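Local structure of cytochrome c family protein (Geobacter sulfurreducens, 3OUQ) at residues F18-H23 against I33-L38; Y47-M52 against R78-S83; R113-H116 against E120-G123. The protein probably carries electrons along a chain of covalently bound hemes, this piece being the N-terminal six-heme part of a twelve-heme cytochrome c. All coordinates share one frame; numbering follows the deposited sequence.

Contact 1 (F18-H23 against I33-L38); sequences FSHDIH and ICHIAL. With HEC (heme c), chain B.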
loop_
_atom_site.group_PDB
_atom_site.type_symbol
_atom_site.label_atom_id
_atom_site.label_comp_id
_atom_site.label_asym_id
_atom_site.label_seq_id
_atom_site.Cartn_x
_atom_site.Cartn_y
_atom_site.Cartn_z
ATOM N N PHE A 18 -12.582 -9.435 2.514
ATOM C CA PHE A 18 -13.257 -9.918 1.319
ATOM C C PHE A 18 -14.576 -10.496 1.804
ATOM O O PHE A 18 -14.598 -11.323 2.718
ATOM C CB PHE A 18 -12.474 -11.025 0.632
ATOM C CG PHE A 18 -13.252 -11.709 -0.446
ATOM C CD1 PHE A 18 -13.401 -11.120 -1.698
ATOM C CD2 PHE A 18 -13.900 -12.912 -0.191
ATOM C CE1 PHE A 18 -14.188 -11.720 -2.684
ATOM C CE2 PHE A 18 -14.687 -13.515 -1.166
ATOM C CZ PHE A 18 -14.831 -12.915 -2.415
ATOM N N SER A 19 -15.671 -10.062 1.194
ATOM C CA SER A 19 -16.989 -10.536 1.582
ATOM C C SER A 19 -17.606 -11.380 0.465
ATOM O O SER A 19 -17.863 -10.876 -0.629
ATOM C CB SER A 19 -17.884 -9.337 1.901
ATOM O OG SER A 19 -19.082 -9.749 2.527
ATOM N N HIS A 20 -17.830 -12.664 0.745
ATOM C CA HIS A 20 -18.416 -13.576 -0.232
ATOM C C HIS A 20 -19.818 -13.155 -0.653
ATOM O O HIS A 20 -20.157 -13.185 -1.834
ATOM C CB HIS A 20 -18.505 -15.000 0.331
ATOM C CG HIS A 20 -17.237 -15.783 0.224
ATOM N ND1 HIS A 20 -16.173 -15.659 1.088
ATOM C CD2 HIS A 20 -16.861 -16.713 -0.686
ATOM C CE1 HIS A 20 -15.211 -16.499 0.681
ATOM N NE2 HIS A 20 -15.575 -17.166 -0.396
ATOM N N ASP A 21 -20.633 -12.776 0.324
ATOM C CA ASP A 21 -22.012 -12.394 0.065
ATOM C C ASP A 21 -22.210 -11.531 -1.186
ATOM O O ASP A 21 -22.920 -11.928 -2.112
ATOM C CB ASP A 21 -22.593 -11.694 1.300
ATOM N N ILE A 22 -21.582 -10.363 -1.234
ATOM C CA ILE A 22 -21.759 -9.490 -2.390
ATOM C C ILE A 22 -21.226 -10.072 -3.701
ATOM O O ILE A 22 -21.724 -9.738 -4.781
ATOM C CB ILE A 22 -21.136 -8.091 -2.132
ATOM C CG1 ILE A 22 -21.776 -7.491 -0.864
ATOM C CG2 ILE A 22 -21.363 -7.183 -3.348
ATOM C CD1 ILE A 22 -21.234 -6.140 -0.420
ATOM N N HIS A 23 -20.227 -10.943 -3.620
ATOM C CA HIS A 23 -19.694 -11.539 -4.838
ATOM C C HIS A 23 -20.584 -12.679 -5.323
ATOM O O HIS A 23 -20.697 -12.920 -6.531
ATOM C CB HIS A 23 -18.256 -12.013 -4.619
ATOM C CG HIS A 23 -17.292 -10.885 -4.422
ATOM N ND1 HIS A 23 -17.082 -10.247 -3.220
ATOM C CD2 HIS A 23 -16.561 -10.196 -5.332
ATOM C CE1 HIS A 23 -16.260 -9.214 -3.444
ATOM N NE2 HIS A 23 -15.917 -9.140 -4.715
ATOM N N ILE A 33 -15.945 -19.292 -10.578
ATOM C CA ILE A 33 -15.348 -18.071 -11.108
ATOM C C ILE A 33 -14.002 -17.793 -10.420
ATOM O O ILE A 33 -12.986 -17.599 -11.088
ATOM C CB ILE A 33 -16.242 -16.825 -10.884
ATOM C CG1 ILE A 33 -17.696 -17.113 -11.230
ATOM C CG2 ILE A 33 -15.713 -15.682 -11.728
ATOM N N CYS A 34 -14.001 -17.799 -9.088
ATOM C CA CYS A 34 -12.794 -17.517 -8.309
ATOM C C CYS A 34 -12.035 -18.689 -7.668
ATOM O O CYS A 34 -10.891 -18.497 -7.204
ATOM C CB CYS A 34 -13.116 -16.528 -7.183
ATOM S SG CYS A 34 -14.183 -15.124 -7.638
ATOM N N HIS A 35 -12.629 -19.884 -7.619
ATOM C CA HIS A 35 -11.934 -20.981 -6.955
ATOM C C HIS A 35 -11.120 -21.997 -7.728
ATOM O O HIS A 35 -11.566 -22.708 -8.645
ATOM C CB HIS A 35 -12.866 -21.695 -5.970
ATOM C CG HIS A 35 -13.054 -20.940 -4.679
ATOM N ND1 HIS A 35 -12.051 -20.715 -3.764
ATOM C CD2 HIS A 35 -14.136 -20.278 -4.191
ATOM C CE1 HIS A 35 -12.549 -19.936 -2.778
ATOM N NE2 HIS A 35 -13.815 -19.642 -2.991
ATOM N N ILE A 36 -9.888 -22.051 -7.241
ATOM C CA ILE A 36 -8.786 -22.866 -7.712
ATOM C C ILE A 36 -8.325 -22.377 -9.100
ATOM O O ILE A 36 -7.754 -23.121 -9.893
ATOM C CB ILE A 36 -9.108 -24.412 -7.657
ATOM C CG1 ILE A 36 -9.429 -24.943 -9.039
ATOM C CG2 ILE A 36 -10.311 -24.688 -6.737
ATOM C CD1 ILE A 36 -8.462 -26.046 -9.467
ATOM N N ALA A 37 -8.551 -21.117 -9.451
ATOM C CA ALA A 37 -8.182 -20.470 -10.709
ATOM C C ALA A 37 -7.552 -19.150 -10.312
ATOM O O ALA A 37 -6.379 -18.902 -10.583
ATOM C CB ALA A 37 -9.413 -20.222 -11.555
ATOM N N LEU A 38 -8.353 -18.322 -9.649
ATOM C CA LEU A 38 -7.906 -17.026 -9.181
ATOM C C LEU A 38 -7.217 -17.268 -7.840
ATOM O O LEU A 38 -6.046 -16.913 -7.643
ATOM C CB LEU A 38 -9.099 -16.099 -8.981
ATOM C CG LEU A 38 -10.056 -15.889 -10.160
ATOM C CD1 LEU A 38 -11.200 -14.979 -9.726
ATOM C CD2 LEU A 38 -9.326 -15.279 -11.349
HETATM FE FE HEC B . -14.615 -18.297 -1.806
HETATM C CHA HEC B . -12.131 -18.152 0.541
HETATM C CHB HEC B . -15.986 -21.003 -0.191
HETATM C CHC HEC B . -17.295 -18.244 -3.970
HETATM C CHD HEC B . -13.213 -15.688 -3.500
HETATM N NA HEC B . -14.149 -19.376 -0.202
HETATM C C1A HEC B . -13.065 -19.190 0.653
HETATM C C2A HEC B . -13.082 -20.173 1.700
HETATM C C3A HEC B . -14.153 -20.977 1.513
HETATM C C4A HEC B . -14.815 -20.476 0.319
HETATM C CMA HEC B . -14.616 -22.106 2.436
HETATM C CAA HEC B . -12.140 -20.189 2.867
HETATM C CBA HEC B . -12.649 -19.356 4.011
HETATM C CGA HEC B . -11.556 -19.061 5.006
HETATM O O1A HEC B . -10.915 -20.017 5.481
HETATM O O2A HEC B . -11.329 -17.872 5.308
HETATM N NB HEC B . -16.280 -19.375 -2.043
HETATM C C1B HEC B . -16.671 -20.485 -1.291
HETATM C C2B HEC B . -17.905 -21.035 -1.808
HETATM C C3B HEC B . -18.345 -20.224 -2.822
HETATM C C4B HEC B . -17.294 -19.225 -2.991
HETATM C CMB HEC B . -18.510 -22.363 -1.392
HETATM C CAB HEC B . -19.694 -20.295 -3.572
HETATM C CBB HEC B . -20.939 -20.530 -2.722
HETATM N NC HEC B . -15.167 -17.154 -3.328
HETATM C C1C HEC B . -16.298 -17.273 -4.130
HETATM C C2C HEC B . -16.261 -16.319 -5.203
HETATM C C3C HEC B . -15.136 -15.622 -5.064
HETATM C C4C HEC B . -14.459 -16.127 -3.913
HETATM C CMC HEC B . -17.267 -16.158 -6.316
HETATM C CAC HEC B . -14.602 -14.552 -5.995
HETATM C CBC HEC B . -15.406 -13.278 -5.993
HETATM N ND HEC B . -13.013 -17.194 -1.556
HETATM C C1D HEC B . -12.560 -16.165 -2.379
HETATM C C2D HEC B . -11.415 -15.482 -1.804
HETATM C C3D HEC B . -11.144 -16.143 -0.648
HETATM C C4D HEC B . -12.116 -17.214 -0.495
HETATM C CMD HEC B . -10.757 -14.190 -2.285
HETATM C CAD HEC B . -9.967 -15.798 0.233
HETATM C CBD HEC B . -8.916 -16.846 -0.018
HETATM C CGD HEC B . -7.546 -16.385 0.387
HETATM O O1D HEC B . -7.400 -15.894 1.529
HETATM O O2D HEC B . -6.615 -16.520 -0.439
#
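H20 and H35 meet through a single iron atom, their NE2 atoms 4.0 Å apart on opposite sides of the heme of chain B. From CB, the H20 side chain sets out with CG anti to the carbonyl carbon (chi1 -82°), which carries the ring over the porphyrin. CG stays 4.2 Å from FE. CD2 and CE1 straddle the metal, lying near the pyrrole nitrogens NB and NA, and NE2 completes the reach, binding FE at 2.0 Å. At the far end of the ring ND1 is hydrogen-bonded to the backbone oxygen of K4, which helps to fix the rotation of the imidazole and probably makes it a stronger donor to the iron. F18 CE2 lies over one face of that ring, while F18 CZ comes to 3.4 Å from the heme's CHD; a flat apolar ring suits the corner beside the imidazole, where one of its faces lies over the porphyrin. Across the heme, H35 NE2 takes the other axial position, and C34 SG is bonded to CAC in a thioether, as in the CXXCH motif of c-type cytochromes. F18 lies on strand 16-19, which pairs antiparallel with strand 5-8; the chain then runs into helix 20-27, and C34 and H35 follow in the loop beyond.

Contact 2 (Y47-M52 against R78-S83); sequences YTMLDM and RCHSGS. With HEC (heme c), chain D.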
loop_
_atom_site.group_PDB
_atom_site.type_symbol
_atom_site.label_atom_id
_atom_site.label_comp_id
_atom_site.label_asym_id
_atom_site.label_seq_id
_atom_site.Cartn_x
_atom_site.Cartn_y
_atom_site.Cartn_z
ATOM N N TYR A 47 0.101 -10.897 -2.071
ATOM C CA TYR A 47 0.192 -10.065 -3.266
ATOM C C TYR A 47 0.125 -8.591 -2.940
ATOM O O TYR A 47 -0.639 -8.174 -2.072
ATOM C CB TYR A 47 -0.918 -10.410 -4.257
ATOM C CG TYR A 47 -0.801 -11.800 -4.801
ATOM C CD1 TYR A 47 -1.573 -12.839 -4.284
ATOM C CD2 TYR A 47 0.117 -12.092 -5.800
ATOM C CE1 TYR A 47 -1.438 -14.143 -4.755
ATOM C CE2 TYR A 47 0.267 -13.388 -6.278
ATOM C CZ TYR A 47 -0.513 -14.410 -5.749
ATOM O OH TYR A 47 -0.365 -15.689 -6.222
ATOM N N THR A 48 0.936 -7.810 -3.646
ATOM C CA THR A 48 0.983 -6.365 -3.464
ATOM C C THR A 48 -0.013 -5.735 -4.424
ATOM O O THR A 48 -0.512 -6.400 -5.332
ATOM C CB THR A 48 2.365 -5.810 -3.809
ATOM O OG1 THR A 48 2.622 -6.025 -5.202
ATOM C CG2 THR A 48 3.438 -6.504 -2.996
ATOM N N MET A 49 -0.297 -4.451 -4.236
ATOM C CA MET A 49 -1.222 -3.764 -5.118
ATOM C C MET A 49 -0.688 -3.731 -6.544
ATOM O O MET A 49 -1.463 -3.795 -7.493
ATOM C CB MET A 49 -1.489 -2.357 -4.621
ATOM C CG MET A 49 -2.292 -2.314 -3.333
ATOM S SD MET A 49 -3.857 -3.252 -3.355
ATOM C CE MET A 49 -4.507 -2.793 -4.958
ATOM N N LEU A 50 0.628 -3.632 -6.706
ATOM C CA LEU A 50 1.199 -3.646 -8.049
ATOM C C LEU A 50 0.913 -5.005 -8.689
ATOM O O LEU A 50 0.647 -5.089 -9.887
ATOM C CB LEU A 50 2.714 -3.405 -8.027
ATOM C CG LEU A 50 3.182 -1.951 -8.048
ATOM C CD1 LEU A 50 4.676 -1.906 -8.311
ATOM C CD2 LEU A 50 2.445 -1.187 -9.137
ATOM N N ASP A 51 0.976 -6.072 -7.893
ATOM C CA ASP A 51 0.699 -7.398 -8.423
ATOM C C ASP A 51 -0.729 -7.412 -8.931
ATOM O O ASP A 51 -1.011 -7.979 -9.990
ATOM C CB ASP A 51 0.856 -8.476 -7.348
ATOM C CG ASP A 51 2.297 -8.709 -6.960
ATOM O OD1 ASP A 51 3.149 -8.797 -7.865
ATOM O OD2 ASP A 51 2.578 -8.819 -5.750
ATOM N N MET A 52 -1.630 -6.788 -8.176
ATOM C CA MET A 52 -3.031 -6.738 -8.569
ATOM C C MET A 52 -3.193 -5.918 -9.840
ATOM O O MET A 52 -4.031 -6.230 -10.686
ATOM C CB MET A 52 -3.885 -6.158 -7.440
ATOM C CG MET A 52 -3.844 -7.007 -6.181
ATOM S SD MET A 52 -5.160 -6.681 -5.013
ATOM C CE MET A 52 -4.296 -6.913 -3.493
ATOM N N ARG A 78 -12.853 1.902 -1.343
ATOM C CA ARG A 78 -13.813 0.817 -1.598
ATOM C C ARG A 78 -13.407 -0.490 -0.916
ATOM O O ARG A 78 -14.252 -1.342 -0.660
ATOM C CB ARG A 78 -13.977 0.551 -3.101
ATOM C CG ARG A 78 -14.646 1.661 -3.906
ATOM C CD ARG A 78 -16.029 2.015 -3.383
ATOM N NE ARG A 78 -16.979 0.906 -3.453
ATOM C CZ ARG A 78 -17.598 0.508 -4.563
ATOM N NH1 ARG A 78 -17.370 1.123 -5.708
ATOM N NH2 ARG A 78 -18.460 -0.496 -4.523
ATOM N N CYS A 79 -12.117 -0.656 -0.640
ATOM C CA CYS A 79 -11.633 -1.855 0.041
ATOM C C CYS A 79 -10.989 -1.510 1.389
ATOM O O CYS A 79 -11.348 -2.087 2.420
ATOM C CB CYS A 79 -10.623 -2.597 -0.830
ATOM S SG CYS A 79 -11.337 -3.380 -2.307
ATOM N N HIS A 80 -10.046 -0.568 1.377
ATOM C CA HIS A 80 -9.353 -0.133 2.586
ATOM C C HIS A 80 -10.166 0.929 3.323
ATOM O O HIS A 80 -10.694 1.845 2.700
ATOM C CB HIS A 80 -7.991 0.435 2.206
ATOM C CG HIS A 80 -7.092 -0.560 1.549
ATOM N ND1 HIS A 80 -6.289 -1.444 2.233
ATOM C CD2 HIS A 80 -6.899 -0.833 0.236
ATOM C CE1 HIS A 80 -5.651 -2.202 1.333
ATOM N NE2 HIS A 80 -5.991 -1.865 0.109
ATOM N N SER A 81 -10.267 0.811 4.645
ATOM C CA SER A 81 -11.027 1.779 5.437
ATOM C C SER A 81 -10.351 3.143 5.385
ATOM O O SER A 81 -10.983 4.158 5.078
ATOM C CB SER A 81 -11.137 1.315 6.893
ATOM O OG SER A 81 -9.871 1.300 7.533
ATOM N N GLY A 82 -9.059 3.161 5.689
ATOM C CA GLY A 82 -8.309 4.403 5.655
ATOM C C GLY A 82 -6.939 4.205 5.033
ATOM O O GLY A 82 -6.770 3.398 4.121
ATOM N N SER A 83 -5.958 4.953 5.525
ATOM C CA SER A 83 -4.586 4.857 5.031
ATOM C C SER A 83 -3.870 3.820 5.875
ATOM O O SER A 83 -3.681 2.681 5.460
ATOM C CB SER A 83 -3.868 6.198 5.181
ATOM O OG SER A 83 -4.579 7.241 4.540
HETATM FE FE HEC D . -5.019 -2.510 -1.484
HETATM C CHA HEC D . -2.996 -4.747 0.161
HETATM C CHB HEC D . -2.860 -0.020 -0.741
HETATM C CHC HEC D . -6.798 -0.432 -3.472
HETATM C CHD HEC D . -7.417 -4.915 -1.808
HETATM N NA HEC D . -3.323 -2.404 -0.471
HETATM C C1A HEC D . -2.541 -3.450 0.010
HETATM C C2A HEC D . -1.279 -2.972 0.524
HETATM C C3A HEC D . -1.328 -1.618 0.424
HETATM C C4A HEC D . -2.598 -1.269 -0.180
HETATM C CMA HEC D . -0.201 -0.654 0.767
HETATM C CAA HEC D . -0.093 -3.797 1.010
HETATM C CBA HEC D . 0.760 -4.368 -0.118
HETATM C CGA HEC D . 1.304 -3.297 -1.046
HETATM O O1A HEC D . 2.056 -2.428 -0.572
HETATM O O2A HEC D . 0.976 -3.318 -2.247
HETATM N NB HEC D . -4.785 -0.662 -2.103
HETATM C C1B HEC D . -3.847 0.251 -1.689
HETATM C C2B HEC D . -4.004 1.510 -2.367
HETATM C C3B HEC D . -5.050 1.352 -3.182
HETATM C C4B HEC D . -5.561 0.026 -2.985
HETATM C CMB HEC D . -3.183 2.783 -2.144
HETATM C CAB HEC D . -5.604 2.358 -4.148
HETATM C CBB HEC D . -4.829 2.613 -5.410
HETATM N NC HEC D . -6.753 -2.646 -2.456
HETATM C C1C HEC D . -7.370 -1.679 -3.216
HETATM C C2C HEC D . -8.622 -2.159 -3.769
HETATM C C3C HEC D . -8.823 -3.394 -3.252
HETATM C C4C HEC D . -7.628 -3.720 -2.490
HETATM C CMC HEC D . -9.506 -1.500 -4.829
HETATM C CAC HEC D . -10.125 -4.201 -3.359
HETATM C CBC HEC D . -10.472 -4.664 -4.765
HETATM N ND HEC D . -5.208 -4.380 -0.834
HETATM C C1D HEC D . -6.302 -5.210 -1.011
HETATM C C2D HEC D . -6.041 -6.519 -0.447
HETATM C C3D HEC D . -4.750 -6.503 0.032
HETATM C C4D HEC D . -4.270 -5.164 -0.182
HETATM C CMD HEC D . -7.007 -7.704 -0.428
HETATM C CAD HEC D . -3.921 -7.691 0.534
HETATM C CBD HEC D . -3.668 -8.685 -0.584
HETATM C CGD HEC D . -2.856 -9.886 -0.137
HETATM O O1D HEC D . -2.730 -10.846 -0.924
HETATM O O2D HEC D . -2.339 -9.873 0.998
#
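M49 and H80 hold the iron of the chain D heme between them, sulfur on one side and imidazole on the other. M49 SD binds FE at 2.3 Å and H80 NE2 at 2.0 Å, and the sulfur lies near the plane of the H80 ring, at its edge. The methionine chain folds back at chi2 and chi3 (-53° and -44°), which brings SD over the metal. Next to the ligands, C79 SG is joined to CAC by a thioether, tying the histidine's own loop to the porphyrin, and M52 CE rests 3.5 Å from C2D. Further out, the backbone N of M49 gives a nearly straight hydrogen bond of 2.6 Å to propionate oxygen O2A, so the heme itself helps place the start of helix 49-53. T48 is the N-cap of that helix: its OG1 accepts from D51 N, and T48 N donates back to D51 OD2 at 2.9 Å, on the anti side of the carboxylate. This capping box holds the helix's first turn, and with it M49, in position. Thioether sulfur favours ferrous iron, so His-Met ligation probably gives this heme a higher potential than bis-histidine hemes have.

Contact 3 (R113-H116 against E120-G123); sequences RTCH and EITG. With HEC (heme c), chain E.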
loop_
_atom_site.group_PDB
_atom_site.type_symbol
_atom_site.label_atom_id
_atom_site.label_comp_id
_atom_site.label_asym_id
_atom_site.label_seq_id
_atom_site.Cartn_x
_atom_site.Cartn_y
_atom_site.Cartn_z
ATOM N N ARG A 113 -1.364 6.198 -5.001
ATOM C CA ARG A 113 -0.510 5.408 -5.863
ATOM C C ARG A 113 0.836 6.072 -6.134
ATOM O O ARG A 113 1.767 5.410 -6.604
ATOM C CB ARG A 113 -1.231 5.096 -7.174
ATOM C CG ARG A 113 -2.438 4.193 -6.991
ATOM C CD ARG A 113 -3.100 3.850 -8.305
ATOM N NE ARG A 113 -2.178 3.170 -9.206
ATOM C CZ ARG A 113 -1.834 3.634 -10.403
ATOM N NH1 ARG A 113 -2.340 4.785 -10.843
ATOM N NH2 ARG A 113 -0.989 2.945 -11.161
ATOM N N THR A 114 0.940 7.366 -5.822
ATOM C CA THR A 114 2.183 8.113 -6.016
ATOM C C THR A 114 3.320 7.368 -5.334
ATOM O O THR A 114 4.458 7.357 -5.812
ATOM C CB THR A 114 2.156 9.520 -5.373
ATOM O OG1 THR A 114 0.908 10.169 -5.630
ATOM C CG2 THR A 114 3.264 10.360 -5.958
ATOM N N CYS A 115 3.003 6.752 -4.202
ATOM C CA CYS A 115 3.998 6.008 -3.462
ATOM C C CYS A 115 3.773 4.521 -3.649
ATOM O O CYS A 115 4.644 3.799 -4.127
ATOM C CB CYS A 115 3.918 6.346 -1.974
ATOM S SG CYS A 115 4.037 8.119 -1.581
ATOM N N HIS A 116 2.581 4.074 -3.280
ATOM C CA HIS A 116 2.238 2.666 -3.359
ATOM C C HIS A 116 2.382 1.989 -4.721
ATOM O O HIS A 116 2.533 0.771 -4.787
ATOM C CB HIS A 116 0.842 2.485 -2.781
ATOM C CG HIS A 116 0.787 2.754 -1.313
ATOM N ND1 HIS A 116 1.350 1.934 -0.362
ATOM C CD2 HIS A 116 0.296 3.818 -0.630
ATOM C CE1 HIS A 116 1.188 2.514 0.830
ATOM N NE2 HIS A 116 0.552 3.661 0.722
ATOM N N GLU A 120 10.117 2.658 -6.864
ATOM C CA GLU A 120 11.283 3.292 -6.263
ATOM C C GLU A 120 10.976 3.834 -4.864
ATOM O O GLU A 120 11.882 4.016 -4.054
ATOM C CB GLU A 120 11.807 4.415 -7.163
ATOM C CG GLU A 120 13.333 4.425 -7.293
ATOM N N ILE A 121 9.699 4.068 -4.577
ATOM C CA ILE A 121 9.292 4.591 -3.281
ATOM C C ILE A 121 8.885 3.517 -2.276
ATOM O O ILE A 121 8.988 3.723 -1.064
ATOM C CB ILE A 121 8.106 5.575 -3.422
ATOM C CG1 ILE A 121 8.523 6.794 -4.247
ATOM C CG2 ILE A 121 7.629 6.024 -2.054
ATOM C CD1 ILE A 121 7.489 7.898 -4.267
ATOM N N THR A 122 8.436 2.363 -2.756
ATOM C CA THR A 122 7.993 1.327 -1.831
ATOM C C THR A 122 8.674 -0.030 -1.925
ATOM O O THR A 122 8.560 -0.847 -1.008
ATOM C CB THR A 122 6.480 1.095 -1.971
ATOM O OG1 THR A 122 6.063 0.115 -1.014
ATOM C CG2 THR A 122 6.139 0.600 -3.376
ATOM N N GLY A 123 9.387 -0.266 -3.018
ATOM C CA GLY A 123 10.036 -1.551 -3.214
ATOM C C GLY A 123 11.219 -1.935 -2.348
ATOM O O GLY A 123 11.799 -3.003 -2.553
HETATM FE FE HEC E . 0.252 4.696 2.383
HETATM C CHA HEC E . 1.452 2.230 4.482
HETATM C CHB HEC E . -2.719 2.983 2.115
HETATM C CHC HEC E . -1.000 7.249 0.506
HETATM C CHD HEC E . 3.401 5.861 2.011
HETATM N NA HEC E . -0.448 2.971 3.104
HETATM C C1A HEC E . 0.160 2.107 4.002
HETATM C C2A HEC E . -0.647 0.915 4.194
HETATM C C3A HEC E . -1.799 1.064 3.484
HETATM C C4A HEC E . -1.677 2.356 2.808
HETATM C CMA HEC E . -3.009 0.136 3.501
HETATM C CAA HEC E . -0.220 -0.282 5.016
HETATM C CBA HEC E . 0.341 -1.384 4.155
HETATM C CGA HEC E . 0.694 -2.612 4.966
HETATM O O1A HEC E . 1.036 -3.651 4.367
HETATM O O2A HEC E . 0.633 -2.537 6.213
HETATM N NB HEC E . -1.498 5.086 1.568
HETATM C C1B HEC E . -2.646 4.278 1.591
HETATM C C2B HEC E . -3.774 4.981 1.024
HETATM C C3B HEC E . -3.323 6.216 0.632
HETATM C C4B HEC E . -1.891 6.250 0.919
HETATM C CMB HEC E . -5.171 4.431 0.903
HETATM C CAB HEC E . -4.148 7.351 0.019
HETATM C CBB HEC E . -5.172 8.003 0.928
HETATM N NC HEC E . 1.052 6.223 1.436
HETATM C C1C HEC E . 0.404 7.216 0.719
HETATM C C2C HEC E . 1.375 8.150 0.169
HETATM C C3C HEC E . 2.594 7.719 0.538
HETATM C C4C HEC E . 2.390 6.530 1.331
HETATM C CMC HEC E . 1.088 9.385 -0.644
HETATM C CAC HEC E . 3.948 8.355 0.201
HETATM C CBC HEC E . 4.085 9.844 0.516
HETATM N ND HEC E . 2.018 4.201 3.168
HETATM C C1D HEC E . 3.223 4.829 2.938
HETATM C C2D HEC E . 4.277 4.267 3.779
HETATM C C3D HEC E . 3.746 3.191 4.399
HETATM C C4D HEC E . 2.342 3.179 4.057
HETATM C CMD HEC E . 5.661 4.845 4.058
HETATM C CAD HEC E . 4.478 2.077 5.118
HETATM C CBD HEC E . 5.107 1.219 4.046
HETATM C CGD HEC E . 5.244 -0.225 4.468
HETATM O O1D HEC E . 4.195 -0.843 4.788
HETATM O O2D HEC E . 6.395 -0.737 4.474
#
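C115 and I121 form the close part of this contact, where two short helical pieces meet and the CA atoms of C115 and I121 lie 5.5 Å apart. I121 CG2 packs on C115 CB at 3.7 Å, and its other branch runs on past the backbone: with CG1 anti to the carbonyl carbon and chi2 extended (-172°), CD1 arrives 3.4 Å from T114 O. A branched aliphatic residue suits this place because its two arms cover both the cysteine's CB and the turn before it. The cysteine has its sulfur turned to the heme of chain E, where SG forms a thioether with CAC, so the isoleucine backs a residue that is already covalently fixed. H116 is likewise turned to the heme: its CB points away from 120-123, and its NE2 binds FE at 2.0 Å, with H101 supplying the second axial ligand.

The looser side lies at T122. It touches chiefly with its methyl, CG2 coming 3.6 Å from C115 O and 3.9 Å from H116 O, so only backbone oxygens are met there and no hydrogen bond crosses the contact. T122 is partly exposed, as is T114, whose side chain stands at the margin while its backbone oxygen lies under I121. T114 O is also hydrogen-bonded to N118 ND2, in the turn between the segments. Helix 113-116 thus carries the last residues of a heme-binding CXXCH motif, and helix 119-122, after a two-residue link, packs alongside it. I121 also touches A140, and R113 forms a salt bridge with E53 of helix 49-53.

Contacts 1, 2 and 3 follow one another in series along the chain. Contacts 1 and 2 lie in the first cytochrome c7-like part of the sequence, with centres about 17 Å apart; helix 20-27 of one is followed in the chain by helix 49-53 of the other. Contact 3 belongs to the second such part, yet its centre is about 13 Å from that of contact 2, and the two touch where L50 CG lies 4.3 Å from H116 O. Contacts 1 and 3 are about 28 Å apart between centres. Each holds a different heme, so the series runs from one part into the other, consistent with electrons passing from heme to heme along an extended protein.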